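Local coordinates for protein 1d10 (Caenorhabditis elegans, PDB 1T9F) that is of unknown function but folds as a beta-trefoil of MIR repeats, resembling the SDF2 family of secretory-pathway proteins, at residues A[18-23]-A[156-161]; A[74-79]-A[109-114]; A[115-120]-A[141-146]. All coordinates share one frame; numbering follows the deposited sequence.

In the fold
Leaving the N terminus, the chain runs up strand 12-17 into the loop 18-23, met by residues 156-161 far along the sequence in contact 1, which closes the longest loop. Contacts 2 and 3 both lie within it, one after the other: strand 74-79 meets the 109-114 loop in contact 2, and the chain then passes directly into 115-120, whose side chains pack against 141-146 in contact 3. Strands 74-79 and 117-120 are neighbours in the barrel, joining contacts 2 and 3, while strands 142-146 and 158-163 are neighbours in the second sheet, joining contacts 3 and 1. Contacts 1 and 2 lie on opposite sides of the chain's centre, about 21 Å apart between centres.

Contact 1. Residues A[18-23]-A[156-161]; sequences ANDGSR and GQREVV
Asp20 and Arg158 reach for each other from opposite directions and form a salt bridge between the turn 18-23 and the start of strand 158-163. Its short arm runs from Arg158 NE to Asp20 OD2, 2.8 Å apart, but the N-H points well off the oxygen, at 122°, which makes the hydrogen-bond part weak. Carboxylate and guanidinium are turned 44° against each other, and they do not form the flat, two-pronged pairing: Asp20 OD1 lies 3.5 Å from Arg158 NH2. Charge attraction therefore probably contributes more here than a directed bond. The arginine chain, bent at chi2 (77°), carries NE over to the turn.

A second hydrogen bond, internal to the turn, steadies the acid. Ser22 OG donates to Asp20 OD2 over 2.9 Å, arriving on the anti side of the carboxylate and slightly out of its plane. The serine hydroxyl sits between its own backbone N and carbonyl carbon. The same oxygen thus takes both the serine and the arginine, which should limit rotation of the carboxylate.

Van der Waals contact is slight: Ser22 CB lies at the edge of the guanidinium, near its plane, 3.9 Å from Arg158 NE, and the two segments bury 117 Å² in all.

The turn links strands 12-17 and 23-27. Asp20 and Ser22 both rest on Leu145 of strand 142-146, while Ser22 and Arg158 meet Ala42 of strand 38-43, so the salt bridge joins the turn to strand 158-163, to which both 38-43 and 142-146 are paired antiparallel.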
# COMPACT_ATOMS: atom_id res chain seq x y z
N ALA A 18 -7.12 8.85 3.33
CA ALA A 18 -8.35 9.63 3.48
C ALA A 18 -8.35 10.73 4.54
O ALA A 18 -8.72 11.87 4.26
CB ALA A 18 -9.52 8.68 3.73
N ASN A 19 -7.95 10.40 5.76
CA ASN A 19 -7.97 11.37 6.84
C ASN A 19 -6.76 12.31 6.95
O ASN A 19 -6.87 13.43 7.47
CB ASN A 19 -8.22 10.63 8.15
CG ASN A 19 -9.59 9.93 8.18
OD1 ASN A 19 -9.85 9.07 9.03
ND2 ASN A 19 -10.48 10.31 7.26
N ASP A 20 -5.60 11.87 6.46
CA ASP A 20 -4.39 12.70 6.53
C ASP A 20 -4.05 13.37 5.20
O ASP A 20 -3.41 14.43 5.19
CB ASP A 20 -3.20 11.85 6.99
CG ASP A 20 -1.96 12.68 7.23
OD1 ASP A 20 -2.09 13.74 7.89
OD2 ASP A 20 -0.87 12.28 6.78
N GLY A 21 -4.45 12.77 4.09
CA GLY A 21 -4.16 13.35 2.79
C GLY A 21 -2.79 13.00 2.22
O GLY A 21 -2.47 13.37 1.09
N SER A 22 -1.97 12.29 2.99
CA SER A 22 -0.63 11.89 2.54
C SER A 22 -0.69 10.74 1.53
O SER A 22 -1.64 9.95 1.55
CB SER A 22 0.21 11.48 3.75
OG SER A 22 -0.44 10.48 4.51
N ARG A 23 0.31 10.65 0.66
CA ARG A 23 0.35 9.60 -0.36
C ARG A 23 1.30 8.47 -0.01
O ARG A 23 2.41 8.71 0.45
CB ARG A 23 0.77 10.18 -1.71
CG ARG A 23 -0.24 11.10 -2.35
CD ARG A 23 -0.13 12.51 -1.83
NE ARG A 23 -1.25 13.34 -2.27
CZ ARG A 23 -1.52 13.63 -3.54
NH1 ARG A 23 -0.76 13.16 -4.51
NH2 ARG A 23 -2.57 14.38 -3.83
N GLY A 156 9.26 14.50 8.43
CA GLY A 156 7.87 14.81 8.18
C GLY A 156 7.07 13.71 7.51
O GLY A 156 5.85 13.81 7.41
N GLN A 157 7.73 12.67 7.03
CA GLN A 157 7.02 11.58 6.37
C GLN A 157 6.33 10.71 7.42
O GLN A 157 6.89 10.44 8.48
CB GLN A 157 7.99 10.76 5.52
CG GLN A 157 8.57 11.58 4.36
CD GLN A 157 9.43 10.76 3.42
OE1 GLN A 157 9.17 9.59 3.18
NE2 GLN A 157 10.45 11.40 2.84
N ARG A 158 5.10 10.30 7.13
CA ARG A 158 4.34 9.49 8.08
C ARG A 158 4.68 8.01 8.09
O ARG A 158 4.94 7.41 7.04
CB ARG A 158 2.83 9.66 7.83
CG ARG A 158 2.30 11.07 8.08
CD ARG A 158 2.64 12.01 6.94
NE ARG A 158 1.76 13.19 6.91
CZ ARG A 158 1.92 14.27 7.66
NH1 ARG A 158 2.93 14.36 8.52
NH2 ARG A 158 1.06 15.28 7.56
N GLU A 159 4.68 7.41 9.28
CA GLU A 159 4.98 5.99 9.43
C GLU A 159 3.77 5.18 8.96
O GLU A 159 2.63 5.46 9.33
CB GLU A 159 5.29 5.64 10.89
CG GLU A 159 5.48 4.14 11.13
CD GLU A 159 5.57 3.77 12.61
OE1 GLU A 159 4.85 4.38 13.42
OE2 GLU A 159 6.34 2.85 12.95
N VAL A 160 4.05 4.18 8.12
CA VAL A 160 3.04 3.28 7.60
C VAL A 160 3.27 1.93 8.28
O VAL A 160 4.40 1.42 8.31
CB VAL A 160 3.18 3.11 6.07
CG1 VAL A 160 2.22 2.03 5.58
CG2 VAL A 160 2.90 4.43 5.36
N VAL A 161 2.21 1.34 8.83
CA VAL A 161 2.35 0.07 9.53
C VAL A 161 1.15 -0.84 9.35
O VAL A 161 0.17 -0.49 8.68
CB VAL A 161 2.54 0.27 11.05
CG1 VAL A 161 3.71 1.21 11.32
CG2 VAL A 161 1.26 0.80 11.66

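Contact 2. Residues A[74-79]-A[109-114]; sequences KIRLKH and AESDTG
Ser111 is the residue of the 109-114 loop that meets strand 74-79, and it does so through its hydroxyl. Arg76 NH1 donates to Ser111 OG over 2.9 Å, with an N-H...O angle of 156° and the oxygen only 10° out of the guanidinium plane. A bend at chi3 (-64°) turns the arginine head toward the loop, and Arg76 CD also comes within 3.3 Å of Ser111 OG. The serine oxygen is shared with Asp115 OD2, while Arg76 NE bonds to the carbonyl of Pro57, so the guanidinium spans two parts of the chain. An alanine here takes away the donors to Ser111 OG and to the Pro57 carbonyl, and the loop would probably be less firmly tied to the strand. Next, Asp112 folds back on its own loop: its OD1 accepts from Gly114 N at 2.6 Å, closing an Asx turn, and its backbone N bonds to Asp115 OD2. At Gly114 the chain is in a 3-10 segment, and a side chain there would collide with Asp112 OD1. In this beta-trefoil of MIR repeats, the contact ties the loop between strands 100-105 and 117-120 to barrel strand 74-79; the Asx turn is its recognisable local motif.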
# COMPACT_ATOMS: atom_id res chain seq x y z
N LYS A 74 -7.53 -10.35 -3.83
CA LYS A 74 -6.20 -9.97 -3.38
C LYS A 74 -5.44 -9.35 -4.55
O LYS A 74 -5.70 -9.66 -5.71
CB LYS A 74 -5.43 -11.19 -2.85
CG LYS A 74 -5.94 -11.68 -1.51
CD LYS A 74 -5.10 -12.80 -0.94
CE LYS A 74 -5.30 -14.10 -1.70
NZ LYS A 74 -4.61 -15.22 -1.01
N ILE A 75 -4.53 -8.44 -4.23
CA ILE A 75 -3.70 -7.79 -5.24
C ILE A 75 -2.31 -7.65 -4.65
O ILE A 75 -2.08 -7.97 -3.49
CB ILE A 75 -4.18 -6.37 -5.61
CG1 ILE A 75 -4.14 -5.46 -4.37
CG2 ILE A 75 -5.56 -6.44 -6.22
CD1 ILE A 75 -4.44 -3.99 -4.67
N ARG A 76 -1.39 -7.18 -5.48
CA ARG A 76 -0.03 -6.89 -5.08
C ARG A 76 0.19 -5.47 -5.58
O ARG A 76 -0.40 -5.06 -6.58
CB ARG A 76 0.95 -7.86 -5.73
CG ARG A 76 1.10 -9.20 -5.00
CD ARG A 76 2.14 -10.08 -5.68
NE ARG A 76 1.70 -10.42 -7.03
CZ ARG A 76 2.50 -10.87 -8.00
NH1 ARG A 76 3.79 -11.02 -7.78
NH2 ARG A 76 1.99 -11.13 -9.20
N LEU A 77 1.01 -4.69 -4.87
CA LEU A 77 1.26 -3.32 -5.28
C LEU A 77 2.75 -3.13 -5.51
O LEU A 77 3.56 -3.24 -4.59
CB LEU A 77 0.77 -2.34 -4.20
CG LEU A 77 -0.75 -2.16 -4.09
CD1 LEU A 77 -1.08 -1.26 -2.90
CD2 LEU A 77 -1.28 -1.54 -5.39
N LYS A 78 3.10 -2.85 -6.76
CA LYS A 78 4.49 -2.64 -7.15
C LYS A 78 4.91 -1.17 -7.10
O LYS A 78 4.25 -0.31 -7.68
CB LYS A 78 4.70 -3.18 -8.57
CG LYS A 78 6.15 -3.21 -9.01
CD LYS A 78 6.26 -3.73 -10.43
CE LYS A 78 7.71 -3.89 -10.86
NZ LYS A 78 7.77 -4.37 -12.25
N HIS A 79 6.00 -0.89 -6.39
CA HIS A 79 6.50 0.47 -6.32
C HIS A 79 7.29 0.66 -7.62
O HIS A 79 8.32 0.02 -7.83
CB HIS A 79 7.41 0.65 -5.11
CG HIS A 79 7.93 2.04 -4.94
ND1 HIS A 79 9.27 2.34 -4.98
CD2 HIS A 79 7.28 3.21 -4.73
CE1 HIS A 79 9.43 3.64 -4.79
NE2 HIS A 79 8.23 4.19 -4.64
N ALA A 109 10.36 -11.27 -9.51
CA ALA A 109 11.02 -12.57 -9.38
C ALA A 109 11.01 -13.09 -7.95
O ALA A 109 10.84 -14.28 -7.74
CB ALA A 109 12.46 -12.47 -9.89
N GLU A 110 11.20 -12.21 -6.97
CA GLU A 110 11.24 -12.63 -5.57
C GLU A 110 9.89 -12.58 -4.84
O GLU A 110 9.79 -13.02 -3.70
CB GLU A 110 12.21 -11.75 -4.78
CG GLU A 110 13.62 -11.68 -5.32
CD GLU A 110 14.38 -10.51 -4.74
OE1 GLU A 110 14.99 -10.65 -3.66
OE2 GLU A 110 14.34 -9.43 -5.35
N SER A 111 8.88 -12.02 -5.48
CA SER A 111 7.56 -11.89 -4.86
C SER A 111 7.00 -13.19 -4.31
O SER A 111 7.07 -14.24 -4.95
CB SER A 111 6.58 -11.29 -5.88
OG SER A 111 5.31 -11.08 -5.29
N ASP A 112 6.43 -13.12 -3.10
CA ASP A 112 5.82 -14.27 -2.44
C ASP A 112 4.46 -13.89 -1.84
O ASP A 112 4.00 -12.76 -2.02
CB ASP A 112 6.73 -14.85 -1.35
CG ASP A 112 7.04 -13.86 -0.24
OD1 ASP A 112 6.17 -13.03 0.10
OD2 ASP A 112 8.16 -13.93 0.32
N THR A 113 3.84 -14.82 -1.11
CA THR A 113 2.52 -14.57 -0.50
C THR A 113 2.50 -13.35 0.43
O THR A 113 1.43 -12.79 0.70
CB THR A 113 2.02 -15.81 0.29
OG1 THR A 113 2.93 -16.10 1.36
CG2 THR A 113 1.90 -17.01 -0.62
N GLY A 114 3.66 -12.96 0.92
CA GLY A 114 3.73 -11.80 1.80
C GLY A 114 3.40 -10.49 1.10
O GLY A 114 3.21 -9.47 1.76

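Contact 3. Residues A[115-120]-A[141-146]; sequences DDWTVI and SYLSLS
Trp117 carries the largest share of this buried contact, its six-membered ring reaching across to Leu143 of strand 142-146. The two side chains cross at about a right angle: Trp117 CZ3 approaches Leu143 CB at 3.8 Å, and Trp117 CH2 lies 4.1 Å from Leu143 CD1. The leucine comes at the ring obliquely. Its CG is anti to the backbone N (chi1 178°), which sends CD1 on past CB toward the far corner of the indole. Ser141 O also lies obliquely to the ring, 4.1 Å from Trp117 CZ3. Trp117 NE1 hydrogen-bonds to Leu86 O, which probably helps hold the ring's rotation while the carbons CZ3 and CH2 of its six-membered ring take the apolar packing.

Ile120 makes a second, separate touch. Its CD1 meets the edge of the Tyr142 ring near the ring plane, 3.5 Å from Tyr142 CE1, the two side chains again crossing at about a right angle. Tyr142 CB starts out away from the strand 117-120, yet the ring swings back far enough to reach the methyl. No hydrogen bond crosses between the segments; the contact rests on packing, mostly of side chains, and buries 178 Å².

Strand 131-136 lies beside 117-120 in the barrel, with Ile120 and Tyr142 both touching Arg135 and Leu143 touching Leu134. In the second sheet, Leu143 packs on Val160 of strand 158-163, so the contact bridges the barrel and that sheet.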
# COMPACT_ATOMS: atom_id res chain seq x y z
N ASP A 115 3.32 -10.52 -0.23
CA ASP A 115 3.01 -9.33 -1.01
C ASP A 115 1.51 -9.17 -1.29
O ASP A 115 1.09 -8.14 -1.83
CB ASP A 115 3.74 -9.34 -2.36
CG ASP A 115 5.26 -9.31 -2.22
OD1 ASP A 115 5.76 -8.70 -1.26
OD2 ASP A 115 5.95 -9.88 -3.10
N ASP A 116 0.71 -10.18 -0.92
CA ASP A 116 -0.73 -10.16 -1.16
C ASP A 116 -1.55 -9.32 -0.18
O ASP A 116 -1.43 -9.47 1.04
CB ASP A 116 -1.31 -11.58 -1.17
CG ASP A 116 -0.88 -12.40 -2.39
OD1 ASP A 116 -0.55 -11.81 -3.44
OD2 ASP A 116 -0.90 -13.65 -2.29
N TRP A 117 -2.41 -8.47 -0.72
CA TRP A 117 -3.29 -7.62 0.08
C TRP A 117 -4.73 -7.76 -0.41
O TRP A 117 -4.99 -7.69 -1.61
CB TRP A 117 -2.88 -6.15 -0.02
CG TRP A 117 -1.50 -5.86 0.49
CD1 TRP A 117 -0.33 -6.04 -0.19
CD2 TRP A 117 -1.14 -5.34 1.77
NE1 TRP A 117 0.73 -5.67 0.59
CE2 TRP A 117 0.27 -5.24 1.81
CE3 TRP A 117 -1.87 -4.96 2.90
CZ2 TRP A 117 0.96 -4.77 2.92
CZ3 TRP A 117 -1.18 -4.49 4.02
CH2 TRP A 117 0.22 -4.40 4.02
N THR A 118 -5.66 -7.95 0.52
CA THR A 118 -7.07 -8.08 0.17
C THR A 118 -7.66 -6.69 0.07
O THR A 118 -7.49 -5.87 0.98
CB THR A 118 -7.84 -8.86 1.24
OG1 THR A 118 -7.28 -10.17 1.37
CG2 THR A 118 -9.31 -8.99 0.84
N VAL A 119 -8.33 -6.40 -1.04
CA VAL A 119 -8.94 -5.09 -1.21
C VAL A 119 -10.29 -5.09 -0.51
O VAL A 119 -11.16 -5.91 -0.82
CB VAL A 119 -9.14 -4.75 -2.69
CG1 VAL A 119 -9.61 -3.31 -2.82
CG2 VAL A 119 -7.83 -4.94 -3.45
N ILE A 120 -10.46 -4.18 0.44
CA ILE A 120 -11.71 -4.11 1.18
C ILE A 120 -12.55 -2.92 0.74
O ILE A 120 -12.39 -1.81 1.25
CB ILE A 120 -11.45 -4.02 2.70
CG1 ILE A 120 -10.66 -5.24 3.15
CG2 ILE A 120 -12.78 -3.98 3.46
CD1 ILE A 120 -10.31 -5.23 4.61
N SER A 141 -3.26 -7.96 9.01
CA SER A 141 -3.08 -6.58 9.44
C SER A 141 -3.53 -5.60 8.37
O SER A 141 -3.35 -5.84 7.18
CB SER A 141 -1.61 -6.31 9.78
OG SER A 141 -1.13 -7.28 10.69
N TYR A 142 -4.12 -4.49 8.82
CA TYR A 142 -4.59 -3.46 7.92
C TYR A 142 -3.48 -2.46 7.64
O TYR A 142 -2.71 -2.10 8.54
CB TYR A 142 -5.78 -2.74 8.54
CG TYR A 142 -7.01 -3.60 8.71
CD1 TYR A 142 -7.90 -3.78 7.65
CD2 TYR A 142 -7.29 -4.23 9.93
CE1 TYR A 142 -9.04 -4.57 7.80
CE2 TYR A 142 -8.43 -5.02 10.08
CZ TYR A 142 -9.30 -5.19 9.01
OH TYR A 142 -10.43 -5.98 9.15
N LEU A 143 -3.38 -2.02 6.39
CA LEU A 143 -2.36 -1.03 6.03
C LEU A 143 -2.86 0.25 6.69
O LEU A 143 -3.98 0.68 6.42
CB LEU A 143 -2.32 -0.86 4.51
CG LEU A 143 -1.34 0.18 3.96
CD1 LEU A 143 0.09 -0.29 4.20
CD2 LEU A 143 -1.59 0.38 2.48
N SER A 144 -2.05 0.84 7.57
CA SER A 144 -2.50 2.05 8.27
C SER A 144 -1.38 3.01 8.62
O SER A 144 -0.22 2.61 8.77
CB SER A 144 -3.20 1.67 9.58
OG SER A 144 -4.17 0.65 9.40
N LEU A 145 -1.73 4.28 8.75
CA LEU A 145 -0.76 5.28 9.18
C LEU A 145 -0.80 5.14 10.70
O LEU A 145 -1.88 5.15 11.30
CB LEU A 145 -1.20 6.69 8.77
CG LEU A 145 -1.23 6.98 7.26
CD1 LEU A 145 -1.49 8.46 7.03
CD2 LEU A 145 0.09 6.57 6.64
N SER A 146 0.36 4.96 11.31
CA SER A 146 0.45 4.81 12.76
C SER A 146 0.15 6.12 13.47
O SER A 146 -0.23 6.12 14.64
CB SER A 146 1.85 4.36 13.16
OG SER A 146 2.78 5.41 12.95